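Exoribonuclease II, mitochondrial (Candida glabrata, PDB 6F3H) probably degrades mitochondrial RNA from the 3' end as the magnesium-dependent exoribonuclease component of the RNA degradosome, where it is tightly coupled to a helicase. Local coordinates at residues Asp448-Val453 against Met470-Phe475. The protein carries 1 engineered substitution. Numbering follows the deposited sequence.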
ATOM      1  N   ASP A 448     -17.033   4.427 -19.282  1.00 93.99           N
ATOM      2  CA  ASP A 448     -16.811   3.005 -19.510  1.00 90.53           C
ATOM      3  C   ASP A 448     -16.828   2.192 -18.226  1.00 85.11           C
ATOM      4  O   ASP A 448     -16.228   2.579 -17.220  1.00 82.37           O
ATOM      5  CB  ASP A 448     -15.468   2.793 -20.221  1.00 87.58           C
ATOM      6  CG  ASP A 448     -15.219   1.333 -20.600  1.00 87.43           C
ATOM      7  OD1 ASP A 448     -15.164   0.475 -19.684  1.00 89.40           O
ATOM      8  OD2 ASP A 448     -15.054   1.040 -21.804  1.00 86.83           O
ATOM      9  N   ASP A 449     -17.469   1.021 -18.300  1.00 83.20           N
ATOM     10  CA  ASP A 449     -17.545   0.127 -17.150  1.00 86.45           C
ATOM     11  C   ASP A 449     -16.175  -0.412 -16.799  1.00 76.04           C
ATOM     12  O   ASP A 449     -15.665  -0.199 -15.692  1.00 73.76           O
ATOM     13  CB  ASP A 449     -18.479  -1.052 -17.441  1.00100.05           C
ATOM     14  CG  ASP A 449     -19.933  -0.657 -17.502  1.00109.34           C
ATOM     15  OD1 ASP A 449     -20.281   0.458 -17.042  1.00110.97           O
ATOM     16  OD2 ASP A 449     -20.723  -1.477 -18.028  1.00112.33           O
ATOM     17  N   VAL A 450     -15.558  -1.113 -17.748  1.00 70.20           N
ATOM     18  CA  VAL A 450     -14.285  -1.752 -17.463  1.00 66.88           C
ATOM     19  C   VAL A 450     -13.282  -0.731 -16.976  1.00 64.36           C
ATOM     20  O   VAL A 450     -12.417  -1.038 -16.150  1.00 71.50           O
ATOM     21  CB  VAL A 450     -13.787  -2.507 -18.701  1.00 66.07           C
ATOM     22  CG1 VAL A 450     -12.410  -3.102 -18.447  1.00 64.69           C
ATOM     23  CG2 VAL A 450     -14.785  -3.587 -19.058  1.00 67.04           C
ATOM     24  N   LEU A 451     -13.396   0.501 -17.436  1.00 56.60           N
ATOM     25  CA  LEU A 451     -12.405   1.460 -16.995  1.00 60.31           C
ATOM     26  C   LEU A 451     -12.680   1.918 -15.573  1.00 66.59           C
ATOM     27  O   LEU A 451     -11.758   1.983 -14.753  1.00 71.01           O
ATOM     28  CB  LEU A 451     -12.370   2.645 -17.947  1.00 61.72           C
ATOM     29  CG  LEU A 451     -11.402   3.742 -17.521  1.00 59.51           C
ATOM     30  CD1 LEU A 451      -9.978   3.197 -17.602  1.00 55.72           C
ATOM     31  CD2 LEU A 451     -11.562   4.964 -18.415  1.00 55.58           C
ATOM     32  N   ARG A 452     -13.940   2.218 -15.261  1.00 65.66           N
ATOM     33  CA  ARG A 452     -14.287   2.600 -13.898  1.00 65.99           C
ATOM     34  C   ARG A 452     -13.870   1.523 -12.915  1.00 58.14           C
ATOM     35  O   ARG A 452     -13.298   1.808 -11.858  1.00 57.56           O
ATOM     36  CB  ARG A 452     -15.787   2.813 -13.780  1.00 79.96           C
ATOM     37  CG  ARG A 452     -16.392   4.020 -14.429  1.00 91.03           C
ATOM     38  CD  ARG A 452     -17.890   4.040 -14.064  1.00100.50           C
ATOM     39  NE  ARG A 452     -18.453   2.694 -13.830  1.00107.86           N
ATOM     40  CZ  ARG A 452     -18.684   2.135 -12.632  1.00110.57           C
ATOM     41  NH1 ARG A 452     -19.193   0.908 -12.563  1.00109.10           N
ATOM     42  NH2 ARG A 452     -18.394   2.781 -11.505  1.00111.57           N
ATOM     43  N   VAL A 453     -14.170   0.272 -13.245  1.00 54.59           N
ATOM     44  CA  VAL A 453     -13.795  -0.827 -12.372  1.00 57.37           C
ATOM     45  C   VAL A 453     -12.290  -0.873 -12.202  1.00 63.76           C
ATOM     46  O   VAL A 453     -11.772  -1.034 -11.091  1.00 65.42           O
ATOM     47  CB  VAL A 453     -14.320  -2.145 -12.950  1.00 54.54           C
ATOM     48  CG1 VAL A 453     -13.836  -3.301 -12.104  1.00 52.60           C
ATOM     49  CG2 VAL A 453     -15.801  -2.091 -13.044  1.00 57.79           C
HETATM   50  N   MSE A 470      -5.586  -5.613 -12.120  1.00 51.39           N
HETATM   51  CA  MSE A 470      -6.416  -4.448 -12.232  1.00 55.75           C
HETATM   52  C   MSE A 470      -7.316  -4.452 -13.481  1.00 58.01           C
HETATM   53  O   MSE A 470      -8.428  -3.934 -13.433  1.00 61.81           O
HETATM   54  CB  MSE A 470      -5.527  -3.222 -12.203  1.00 62.26           C
HETATM   55  CG  MSE A 470      -6.204  -1.947 -12.550  1.00 74.45           C
HETATM   56 SE   MSE A 470      -4.884  -0.752 -13.155  1.00 94.03          SE
HETATM   57  CE  MSE A 470      -4.574   0.043 -11.620  1.00 88.54           C
ATOM     58  N   LEU A 471      -6.849  -5.039 -14.583  1.00 54.28           N
ATOM     59  CA  LEU A 471      -7.538  -5.060 -15.875  1.00 56.66           C
ATOM     60  C   LEU A 471      -7.998  -6.475 -16.244  1.00 62.86           C
ATOM     61  O   LEU A 471      -7.466  -7.460 -15.721  1.00 67.81           O
ATOM     62  CB  LEU A 471      -6.604  -4.519 -16.958  1.00 58.32           C
ATOM     63  CG  LEU A 471      -6.349  -3.011 -17.014  1.00 62.41           C
ATOM     64  CD1 LEU A 471      -5.017  -2.682 -17.674  1.00 61.71           C
ATOM     65  CD2 LEU A 471      -7.450  -2.353 -17.778  1.00 62.48           C
ATOM     66  N   PRO A 472      -8.994  -6.621 -17.129  1.00 60.59           N
ATOM     67  CA  PRO A 472      -9.478  -7.973 -17.477  1.00 60.23           C
ATOM     68  C   PRO A 472      -8.428  -8.791 -18.217  1.00 60.79           C
ATOM     69  O   PRO A 472      -7.497  -8.258 -18.813  1.00 61.74           O
ATOM     70  CB  PRO A 472     -10.693  -7.716 -18.379  1.00 57.46           C
ATOM     71  CG  PRO A 472     -11.010  -6.276 -18.249  1.00 54.50           C
ATOM     72  CD  PRO A 472      -9.803  -5.553 -17.741  1.00 53.53           C
ATOM     73  N   LYS A 473      -8.614 -10.116 -18.214  1.00 59.93           N
ATOM     74  CA  LYS A 473      -7.667 -10.979 -18.915  1.00 57.40           C
ATOM     75  C   LYS A 473      -7.613 -10.627 -20.381  1.00 63.30           C
ATOM     76  O   LYS A 473      -6.533 -10.563 -20.969  1.00 70.21           O
ATOM     77  CB  LYS A 473      -8.038 -12.457 -18.769  1.00 55.26           C
ATOM     78  N   SER A 474      -8.774 -10.391 -20.988  1.00 64.07           N
ATOM     79  CA  SER A 474      -8.818 -10.118 -22.419  1.00 66.67           C
ATOM     80  C   SER A 474      -7.961  -8.917 -22.780  1.00 65.91           C
ATOM     81  O   SER A 474      -7.156  -8.971 -23.711  1.00 74.86           O
ATOM     82  CB  SER A 474     -10.253  -9.876 -22.857  1.00 71.03           C
ATOM     83  OG  SER A 474     -10.688  -8.622 -22.394  1.00 73.08           O
ATOM     84  N   PHE A 475      -8.115  -7.828 -22.043  1.00 60.83           N
ATOM     85  CA  PHE A 475      -7.340  -6.628 -22.311  1.00 59.58           C
ATOM     86  C   PHE A 475      -5.859  -6.849 -22.060  1.00 58.88           C
ATOM     87  O   PHE A 475      -5.018  -6.175 -22.669  1.00 57.99           O
ATOM     88  CB  PHE A 475      -7.831  -5.490 -21.417  1.00 63.39           C
ATOM     89  CG  PHE A 475      -9.199  -4.977 -21.766  1.00 64.29           C
ATOM     90  CD1 PHE A 475     -10.270  -5.838 -21.902  1.00 67.96           C
ATOM     91  CD2 PHE A 475      -9.422  -3.619 -21.895  1.00 61.89           C
ATOM     92  CE1 PHE A 475     -11.522  -5.367 -22.213  1.00 70.38           C
ATOM     93  CE2 PHE A 475     -10.673  -3.137 -22.204  1.00 64.51           C
ATOM     94  CZ  PHE A 475     -11.726  -4.004 -22.359  1.00 68.78           C
TER
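Val450 meets Pro472 and Phe475 in a small, buried apolar contact between the N-terminal ends of two short helices, 449-456 and 473-479, of the RNB domain, the N-cap residue Pro472 included on the second side. The touching is done by one methyl branch: Val450 CG1 lies 3.5 Å from Pro472 CG and 3.6 Å from Pro472 CD, directed at the CG-CD side of the proline ring. The same methyl sits over one face of the Phe475 ring, 4.0 Å above its plane and displaced toward the rim, with Phe475 CZ at 4.1 Å from Val450 CG1. With chi1 at 176°, CG1 is trans to Val450 N, and this is the branch that reaches Pro472 and Phe475. At the other N-cap, the Asp448 carboxylate caps the first helix: Leu451 N donates to Asp448 OD1 over 2.9 Å, approaching 43° out of the carboxylate plane. RNB is the catalytic domain of RNase II-type exoribonucleases, but this packing lies away from the magnesium site, to which Asp401 and Asp410 contribute. Helix 369-378 bridges the pair, Leu375 touching Val450 and Tyr376 touching Pro472, while Phe435 meets the Phe475 ring with planes inclined by about 30°.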